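Local coordinates for probable adhesion protein (Pseudomonas aeruginosa PAO1, PDB 6R3Z) that binds a divalent metal ion such as ferrous iron, as the solute-binding protein of a transport system, and can also hold nickel, at residues A[18-23]-A[124-129]; A[59-64]-A[84-89]; A[32-37]-A[254-259]. All coordinates share one frame; numbering follows the deposited sequence.

Interaction 1. Residues A[18-23]-A[124-129]; sequences SYVSNI and NTIARE. With EDO (1,2-ethanediol), chain C.
Ile126 meets three side chains of helix 14-24, and its two branches divide the work. Ile126 CG2 packs on Ile23 CD1 at 3.7 Å. Ile126 CG2 also meets Val20 CG2 at 4.0 Å. The other branch ends in Ile126 CD1, which comes to the edge of the Tyr19 ring, near the ring plane, 3.9 Å from Tyr19 CD2. Ile126 crosses each of these three side chains at about a right angle.

Ile23 reaches across with both of its branches. Ile23 CG2 is anti to the backbone N and rests on Ala127 CB at 3.8 Å. It lies over both CA and CB of Ala127. CG1 is anti to the carbonyl carbon (chi1 -66°), and from it CD1 extends to the CB and CG2 of Ile126. No hydrogen bond joins the two segments, and all five touching residues are buried.

Both helices lie on one face of the N-terminal parallel sheet of this family 9 solute-binding protein, the side that carries Val60. Their axes come within 10.0 Å in these segments and cross at -51°. Helix 138-160 also packs here, with Tyr141 on Ile23 and Ala145 on Ala127.

The polar end of Tyr19 leaves the apolar contact. Its OH is hydrogen-bonded to Ser119, earlier in helix 116-133, while Tyr16 and Tyr261 pack edge-to-face with the ring.

On helix 14-24, Ser18 O is gripped twice by Asn22. The backbone N and the side-chain ND2 approach from opposite faces of the carbonyl plane. Asn22 ND2 to Ser18 O is 3.0 Å, with an N-H...O angle of 165°. On helix 116-133, Glu129 OE1 accepts a bond of 2.9 Å from O2 of an ethanediol, most likely a crystallisation additive, while OE2 pairs with Lys132.

Interaction 2. Residues A[59-64]-A[84-89]; sequences VVLNGV and VIEANA
Asn62 O accepts two hydrogen bonds just beyond the strand ends. One runs from Asn88 ND2 to Asn62 O at 2.8 Å, nearly straight (167°), with the oxygen in the plane of the Asn88 amide. A water gives the other. This water also donates to Glu86 OE1 and accepts from Asn88 N, which ties both chain segments together.

The contact belongs to a right-handed beta-alpha-beta crossover: strand 58-61, helix 68-76, strand 84-86. The two strands are parallel neighbours at one end of the N-terminal four-stranded sheet. Their backbones bond in the parallel pattern. Ile85 N donates to Val59 O, Leu61 N to Ile85 O at 2.8 Å, and Ala87 N to Leu61 O. Glu86 to Ala89 then forms a type I turn.

Val60 and Ile85 share one face, where Val60 CG2 meets Ile85 CD1 at 4.1 Å. Helices 14-24 and 116-133 cover this face. Val59, Leu61, Val84 and Glu86 lie on the other, and helix 68-76 packs against the first three. Leu61 CG, anti to the carbonyl carbon (chi1 -65°), lies 3.8 Å from Val84 CG1. Leu61 CD1 presses on Val84 CG1 at 3.4 Å, a tight carbon contact.

Glu86 bends at chi2, and Glu86 OE1 comes 3.5 Å from Gly63 CA. The positive phi of Gly63 favours glycine.

The Asn88 amide is held at its other end by Thr112 OG1. The Asn62 amide stands 76° to it, with ND2 bonded to Tyr16 OH and Pro110 O. Asn62 OD1 also bonds to the backbone N of the metal ligand His66. Asn62 OD1 closes an Asx turn with Val64 N at 3.2 Å, the donor lying well above its carbonyl plane.

Interaction 3. Residues A[32-37]-A[254-259]; sequences PLIPAG and GDYSAG
The Tyr256 ring carries Pro32 on one face. Pro32 CB sits 3.8 Å from the Tyr256 ring centroid, 25° off the normal, and shifted toward the rim. This is a CH-pi contact. Pro32 CG also touches the ring, 3.5 Å from Tyr256 CD2. The two side chains run antiparallel alongside each other. His14 of helix 14-24 stacks on the Tyr256 ring as well. Ile34 O and Pro35 C lie at the edge, near the ring plane.

The hydroxyl is the polar end of the contact. Tyr256 OH donates to Ile34 O at 2.8 Å, approaching from above the carbonyl plane, 39° out of it. A water donates to Tyr256 OH at 2.9 Å and accepts from Ile34 N. Tyr256 OH is therefore linked to both the N and the O of Ile34. Chi1 of -64° sets Tyr256 CG anti to its carbonyl carbon; the ring lies against the 32-37 loop.

Ala36 CB fills the angle between the ring and the Gly254 backbone. Ala36 CB lies 3.8 Å from Tyr256 CE2 and 3.2 Å from Gly254 O. That carbonyl oxygen is also bonded to His14 NE2. Gly37 and Gly254 both have backbone angles that call for glycine.

The contact lies at the surface. It joins the loop after strand 29-32, an outermost strand of the N-terminal sheet, to the loop after strand 244-248 of the second sheet. Ile34 packs on Phe69 of helix 68-76, Pro32 on Tyr17 of helix 14-24, and Ser257 lies just before helix 260-277.

How the interactions relate
Interactions 1 and 2 are packed together, with centres 11 Å apart. Ile126 CD1 lies 3.8 Å from Val60 CG1, and Glu129 CB lies 3.7 Å from Ile85 CD1, so helix 116-133 covers the Val60 and Ile85 face of the strand pair. Interaction 3 meets interaction 1 through Ser18 OG, probably hydrogen-bonded to Ser257 O at 2.9 Å. It barely touches interaction 2, through Leu33 CD2 and Val59 CG1 at 4.1 Å. None of the three supplies a nickel ligand. Interaction 2 comes nearest, with the Asn62 side chain about 9 Å from the nickel, against about 12 Å for Ile34 and about 13 Å for Tyr19.

Interaction 1. Residues A[18-23]-A[124-129]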
loop_
_atom_site.group_PDB
_atom_site.type_symbol
_atom_site.label_atom_id
_atom_site.label_comp_id
_atom_site.label_asym_id
_atom_site.label_seq_id
_atom_site.Cartn_x
_atom_site.Cartn_y
_atom_site.Cartn_z
ATOM N N SER A 18 -1.202 1.291 10.657
ATOM C CA SER A 18 -2.229 0.277 10.970
ATOM C C SER A 18 -1.612 -1.039 11.455
ATOM O O SER A 18 -2.044 -1.573 12.490
ATOM C CB SER A 18 -3.147 0.045 9.773
ATOM O OG SER A 18 -4.024 1.144 9.569
ATOM N N TYR A 19 -0.553 -1.521 10.770
ATOM C CA TYR A 19 0.106 -2.766 11.173
ATOM C C TYR A 19 0.658 -2.619 12.591
ATOM O O TYR A 19 0.329 -3.427 13.443
ATOM C CB TYR A 19 1.286 -3.133 10.265
ATOM C CG TYR A 19 1.048 -3.346 8.783
ATOM C CD1 TYR A 19 -0.239 -3.527 8.272
ATOM C CD2 TYR A 19 2.116 -3.359 7.886
ATOM C CE1 TYR A 19 -0.449 -3.713 6.896
ATOM C CE2 TYR A 19 1.914 -3.511 6.517
ATOM C CZ TYR A 19 0.640 -3.714 6.029
ATOM O OH TYR A 19 0.510 -3.855 4.664
ATOM N N VAL A 20 1.522 -1.598 12.832
ATOM C CA VAL A 20 2.203 -1.452 14.126
ATOM C C VAL A 20 1.194 -1.233 15.279
ATOM O O VAL A 20 1.308 -1.909 16.308
ATOM C CB VAL A 20 3.329 -0.381 14.053
ATOM C CG1 VAL A 20 3.960 -0.140 15.423
ATOM C CG2 VAL A 20 4.408 -0.809 13.033
ATOM N N SER A 21 0.186 -0.352 15.093
ATOM C CA SER A 21 -0.838 -0.103 16.132
ATOM C C SER A 21 -1.560 -1.410 16.530
ATOM O O SER A 21 -1.760 -1.669 17.714
ATOM C CB SER A 21 -1.866 0.916 15.639
ATOM O OG SER A 21 -1.230 2.159 15.406
ATOM N N ASN A 22 -1.923 -2.241 15.537
ATOM C CA ASN A 22 -2.595 -3.518 15.825
ATOM C C ASN A 22 -1.673 -4.518 16.518
ATOM O O ASN A 22 -2.136 -5.267 17.379
ATOM C CB ASN A 22 -3.244 -4.090 14.583
ATOM C CG ASN A 22 -4.608 -3.477 14.391
ATOM O OD1 ASN A 22 -5.583 -3.902 15.028
ATOM N ND2 ASN A 22 -4.711 -2.456 13.525
ATOM N N ILE A 23 -0.371 -4.489 16.187
ATOM C CA ILE A 23 0.617 -5.357 16.817
ATOM C C ILE A 23 0.867 -4.938 18.300
ATOM O O ILE A 23 0.903 -5.800 19.160
ATOM C CB ILE A 23 1.947 -5.386 16.027
ATOM C CG1 ILE A 23 1.771 -6.042 14.621
ATOM C CG2 ILE A 23 3.054 -6.108 16.827
ATOM C CD1 ILE A 23 2.884 -5.704 13.640
ATOM N N ASN A 124 3.741 -10.152 10.592
ATOM C CA ASN A 124 4.462 -11.178 11.353
ATOM C C ASN A 124 5.941 -10.832 11.535
ATOM O O ASN A 124 6.474 -10.999 12.634
ATOM C CB ASN A 124 4.251 -12.564 10.743
ATOM C CG ASN A 124 2.828 -13.055 10.903
ATOM O OD1 ASN A 124 2.136 -12.735 11.878
ATOM N ND2 ASN A 124 2.378 -13.886 9.981
ATOM N N THR A 125 6.571 -10.258 10.496
ATOM C CA THR A 125 7.982 -9.842 10.551
ATOM C C THR A 125 8.155 -8.699 11.548
ATOM O O THR A 125 9.058 -8.748 12.397
ATOM C CB THR A 125 8.487 -9.497 9.147
ATOM O OG1 THR A 125 8.519 -10.710 8.380
ATOM C CG2 THR A 125 9.894 -8.892 9.159
ATOM N N ILE A 126 7.268 -7.673 11.456
ATOM C CA ILE A 126 7.315 -6.541 12.376
ATOM C C ILE A 126 7.174 -7.021 13.840
ATOM O O ILE A 126 7.993 -6.644 14.678
ATOM C CB ILE A 126 6.282 -5.442 11.981
ATOM C CG1 ILE A 126 6.623 -4.836 10.585
ATOM C CG2 ILE A 126 6.235 -4.327 13.036
ATOM C CD1 ILE A 126 5.425 -4.170 9.854
ATOM N N ALA A 127 6.171 -7.871 14.132
ATOM C CA ALA A 127 5.922 -8.374 15.489
ATOM C C ALA A 127 7.133 -9.132 16.056
ATOM O O ALA A 127 7.471 -8.948 17.224
ATOM C CB ALA A 127 4.690 -9.273 15.511
ATOM N N ARG A 128 7.779 -9.972 15.223
ATOM C CA ARG A 128 8.947 -10.750 15.632
ATOM C C ARG A 128 10.099 -9.797 15.992
ATOM O O ARG A 128 10.735 -9.969 17.036
ATOM C CB ARG A 128 9.384 -11.689 14.494
ATOM C CG ARG A 128 10.666 -12.479 14.822
ATOM C CD ARG A 128 10.981 -13.515 13.773
ATOM N NE ARG A 128 9.988 -14.593 13.793
ATOM C CZ ARG A 128 10.141 -15.769 13.193
ATOM N NH1 ARG A 128 11.262 -16.047 12.537
ATOM N NH2 ARG A 128 9.182 -16.684 13.261
ATOM N N GLU A 129 10.349 -8.802 15.129
ATOM C CA GLU A 129 11.442 -7.847 15.321
ATOM C C GLU A 129 11.208 -6.910 16.513
ATOM O O GLU A 129 12.145 -6.653 17.271
ATOM C CB GLU A 129 11.749 -7.081 14.027
ATOM C CG GLU A 129 12.367 -7.954 12.942
ATOM C CD GLU A 129 13.569 -8.762 13.411
ATOM O OE1 GLU A 129 14.549 -8.154 13.899
ATOM O OE2 GLU A 129 13.516 -10.009 13.326
HETATM C C1 EDO C . 16.506 -3.990 13.968
HETATM O O1 EDO C . 15.742 -4.227 15.140
HETATM C C2 EDO C . 16.521 -5.250 13.061
HETATM O O2 EDO C . 15.192 -5.635 12.708
#

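Interaction 2. Residues A[59-64]-A[84-89]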
loop_
_atom_site.group_PDB
_atom_site.type_symbol
_atom_site.label_atom_id
_atom_site.label_comp_id
_atom_site.label_asym_id
_atom_site.label_seq_id
_atom_site.Cartn_x
_atom_site.Cartn_y
_atom_site.Cartn_z
ATOM N N VAL A 59 12.627 2.458 13.714
ATOM C CA VAL A 59 11.791 2.889 12.592
ATOM C C VAL A 59 11.441 1.650 11.748
ATOM O O VAL A 59 12.338 0.915 11.347
ATOM C CB VAL A 59 12.432 4.006 11.699
ATOM C CG1 VAL A 59 11.494 4.405 10.560
ATOM C CG2 VAL A 59 12.823 5.242 12.520
ATOM N N VAL A 60 10.147 1.452 11.470
ATOM C CA VAL A 60 9.646 0.395 10.600
ATOM C C VAL A 60 9.645 0.972 9.174
ATOM O O VAL A 60 9.102 2.063 8.946
ATOM C CB VAL A 60 8.237 -0.097 11.025
ATOM C CG1 VAL A 60 7.626 -1.040 9.973
ATOM C CG2 VAL A 60 8.311 -0.795 12.387
ATOM N N LEU A 61 10.261 0.240 8.234
ATOM C CA LEU A 61 10.367 0.671 6.838
ATOM C C LEU A 61 9.743 -0.305 5.854
ATOM O O LEU A 61 9.839 -1.524 6.015
ATOM C CB LEU A 61 11.845 0.824 6.420
ATOM C CG LEU A 61 12.722 1.898 7.079
ATOM C CD1 LEU A 61 14.104 1.925 6.433
ATOM C CD2 LEU A 61 12.100 3.274 6.969
ATOM N N ASN A 62 9.160 0.247 4.782
ATOM C CA ASN A 62 8.680 -0.514 3.646
ATOM C C ASN A 62 10.000 -1.035 3.006
ATOM O O ASN A 62 10.122 -2.230 2.706
ATOM C CB ASN A 62 7.888 0.413 2.685
ATOM C CG ASN A 62 7.765 -0.135 1.277
ATOM O OD1 ASN A 62 8.582 0.184 0.399
ATOM N ND2 ASN A 62 6.767 -0.994 1.042
ATOM N N GLY A 63 10.973 -0.129 2.866
ATOM C CA GLY A 63 12.336 -0.424 2.403
ATOM C C GLY A 63 12.523 -1.082 1.053
ATOM O O GLY A 63 13.631 -1.553 0.745
ATOM N N VAL A 64 11.469 -1.122 0.226
ATOM C CA VAL A 64 11.550 -1.742 -1.108
ATOM C C VAL A 64 11.205 -0.748 -2.234
ATOM O O VAL A 64 11.027 -1.146 -3.387
ATOM C CB VAL A 64 10.753 -3.062 -1.214
ATOM C CG1 VAL A 64 11.409 -4.160 -0.366
ATOM C CG2 VAL A 64 9.272 -2.872 -0.853
ATOM N N VAL A 84 16.376 -0.302 12.496
ATOM C CA VAL A 84 15.413 -0.228 11.415
ATOM C C VAL A 84 14.847 -1.619 11.163
ATOM O O VAL A 84 15.598 -2.604 11.070
ATOM C CB VAL A 84 16.082 0.398 10.160
ATOM C CG1 VAL A 84 15.440 -0.075 8.867
ATOM C CG2 VAL A 84 16.115 1.928 10.250
ATOM N N ILE A 85 13.520 -1.695 11.092
ATOM C CA ILE A 85 12.845 -2.953 10.773
ATOM C C ILE A 85 12.484 -2.948 9.301
ATOM O O ILE A 85 11.677 -2.113 8.854
ATOM C CB ILE A 85 11.618 -3.227 11.686
ATOM C CG1 ILE A 85 12.072 -3.451 13.144
ATOM C CG2 ILE A 85 10.778 -4.406 11.153
ATOM C CD1 ILE A 85 10.895 -3.462 14.167
ATOM N N GLU A 86 13.093 -3.865 8.549
ATOM C CA GLU A 86 12.803 -4.034 7.115
ATOM C C GLU A 86 11.551 -4.944 7.048
ATOM O O GLU A 86 11.646 -6.178 7.138
ATOM C CB GLU A 86 14.016 -4.635 6.369
ATOM C CG GLU A 86 15.219 -3.697 6.298
ATOM C CD GLU A 86 15.109 -2.460 5.416
ATOM O OE1 GLU A 86 14.136 -2.353 4.633
ATOM O OE2 GLU A 86 16.013 -1.598 5.504
ATOM N N ALA A 87 10.357 -4.315 6.974
ATOM C CA ALA A 87 9.078 -5.046 7.021
ATOM C C ALA A 87 8.925 -6.133 5.951
ATOM O O ALA A 87 8.211 -7.119 6.167
ATOM C CB ALA A 87 7.915 -4.070 6.915
ATOM N N ASN A 88 9.542 -5.915 4.784
ATOM C CA ASN A 88 9.400 -6.796 3.626
ATOM C C ASN A 88 10.455 -7.892 3.528
ATOM O O ASN A 88 10.508 -8.583 2.505
ATOM C CB ASN A 88 9.371 -5.941 2.351
ATOM C CG ASN A 88 8.030 -5.266 2.171
ATOM O OD1 ASN A 88 7.012 -5.931 1.940
ATOM N ND2 ASN A 88 7.985 -3.954 2.338
ATOM N N ALA A 89 11.273 -8.072 4.586
ATOM C CA ALA A 89 12.372 -9.062 4.593
ATOM C C ALA A 89 11.977 -10.464 4.111
ATOM O O ALA A 89 12.793 -11.122 3.461
ATOM C CB ALA A 89 13.015 -9.139 5.964
HETATM O O HOH W 1 11.733 -4.183 3.934
#

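Interaction 3. Residues A[32-37]-A[254-259]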
loop_
_atom_site.group_PDB
_atom_site.type_symbol
_atom_site.label_atom_id
_atom_site.label_comp_id
_atom_site.label_asym_id
_atom_site.label_seq_id
_atom_site.Cartn_x
_atom_site.Cartn_y
_atom_site.Cartn_z
ATOM N N PRO A 32 4.162 8.616 13.451
ATOM C CA PRO A 32 4.372 8.828 12.007
ATOM C C PRO A 32 5.546 9.777 11.779
ATOM O O PRO A 32 5.703 10.765 12.516
ATOM C CB PRO A 32 3.060 9.471 11.540
ATOM C CG PRO A 32 2.072 9.160 12.637
ATOM C CD PRO A 32 2.889 9.213 13.884
ATOM N N LEU A 33 6.393 9.439 10.798
ATOM C CA LEU A 33 7.562 10.253 10.468
ATOM C C LEU A 33 7.163 11.515 9.742
ATOM O O LEU A 33 7.882 12.523 9.811
ATOM C CB LEU A 33 8.561 9.459 9.635
ATOM C CG LEU A 33 9.812 8.974 10.381
ATOM C CD1 LEU A 33 9.451 7.949 11.474
ATOM C CD2 LEU A 33 10.798 8.327 9.404
ATOM N N ILE A 34 6.060 11.447 8.993
ATOM C CA ILE A 34 5.579 12.605 8.222
ATOM C C ILE A 34 4.109 12.902 8.575
ATOM O O ILE A 34 3.368 11.965 8.898
ATOM C CB ILE A 34 5.857 12.477 6.688
ATOM C CG1 ILE A 34 4.888 11.514 5.964
ATOM C CG2 ILE A 34 7.322 12.095 6.423
ATOM C CD1 ILE A 34 5.074 11.431 4.383
ATOM N N PRO A 35 3.666 14.178 8.539
ATOM C CA PRO A 35 2.272 14.479 8.921
ATOM C C PRO A 35 1.231 13.875 7.979
ATOM O O PRO A 35 1.522 13.546 6.824
ATOM C CB PRO A 35 2.208 16.014 8.883
ATOM C CG PRO A 35 3.621 16.468 8.954
ATOM C CD PRO A 35 4.418 15.419 8.243
ATOM N N ALA A 36 0.009 13.714 8.500
ATOM C CA ALA A 36 -1.130 13.234 7.737
ATOM C C ALA A 36 -1.510 14.341 6.722
ATOM O O ALA A 36 -1.286 15.528 6.981
ATOM C CB ALA A 36 -2.297 12.953 8.683
ATOM N N GLY A 37 -2.048 13.941 5.583
ATOM C CA GLY A 37 -2.452 14.886 4.546
ATOM C C GLY A 37 -1.414 15.114 3.464
ATOM O O GLY A 37 -1.764 15.546 2.363
ATOM N N GLY A 254 -5.294 11.386 4.387
ATOM C CA GLY A 254 -5.966 11.684 5.649
ATOM C C GLY A 254 -5.271 11.217 6.904
ATOM O O GLY A 254 -4.073 10.962 6.873
ATOM N N ASP A 255 -6.005 11.177 8.029
ATOM C CA ASP A 255 -5.483 10.796 9.348
ATOM C C ASP A 255 -4.946 9.365 9.428
ATOM O O ASP A 255 -5.445 8.463 8.745
ATOM C CB ASP A 255 -6.545 10.965 10.453
ATOM C CG ASP A 255 -7.136 12.360 10.655
ATOM O OD1 ASP A 255 -6.551 13.344 10.135
ATOM O OD2 ASP A 255 -8.182 12.462 11.328
ATOM N N TYR A 256 -3.972 9.157 10.323
ATOM C CA TYR A 256 -3.476 7.818 10.608
ATOM C C TYR A 256 -4.446 7.214 11.625
ATOM O O TYR A 256 -4.954 7.925 12.493
ATOM C CB TYR A 256 -2.084 7.867 11.230
ATOM C CG TYR A 256 -1.045 8.435 10.295
ATOM C CD1 TYR A 256 -0.485 7.653 9.287
ATOM C CD2 TYR A 256 -0.622 9.755 10.413
ATOM C CE1 TYR A 256 0.471 8.172 8.417
ATOM C CE2 TYR A 256 0.333 10.288 9.548
ATOM C CZ TYR A 256 0.893 9.481 8.566
ATOM O OH TYR A 256 1.876 9.962 7.745
ATOM N N SER A 257 -4.737 5.916 11.496
ATOM C CA SER A 257 -5.634 5.219 12.414
ATOM C C SER A 257 -5.341 3.745 12.353
ATOM O O SER A 257 -4.931 3.233 11.300
ATOM C CB SER A 257 -7.107 5.490 12.087
ATOM O OG SER A 257 -7.625 4.670 11.052
ATOM N N ALA A 258 -5.546 3.059 13.473
ATOM C CA ALA A 258 -5.326 1.615 13.541
ATOM C C ALA A 258 -6.203 0.868 12.501
ATOM O O ALA A 258 -5.684 0.001 11.817
ATOM C CB ALA A 258 -5.596 1.113 14.948
ATOM N N GLY A 259 -7.472 1.279 12.336
ATOM C CA GLY A 259 -8.411 0.628 11.424
ATOM C C GLY A 259 -8.372 1.017 9.955
ATOM O O GLY A 259 -9.022 0.355 9.146
HETATM O O HOH W 2 4.524 8.914 8.392
#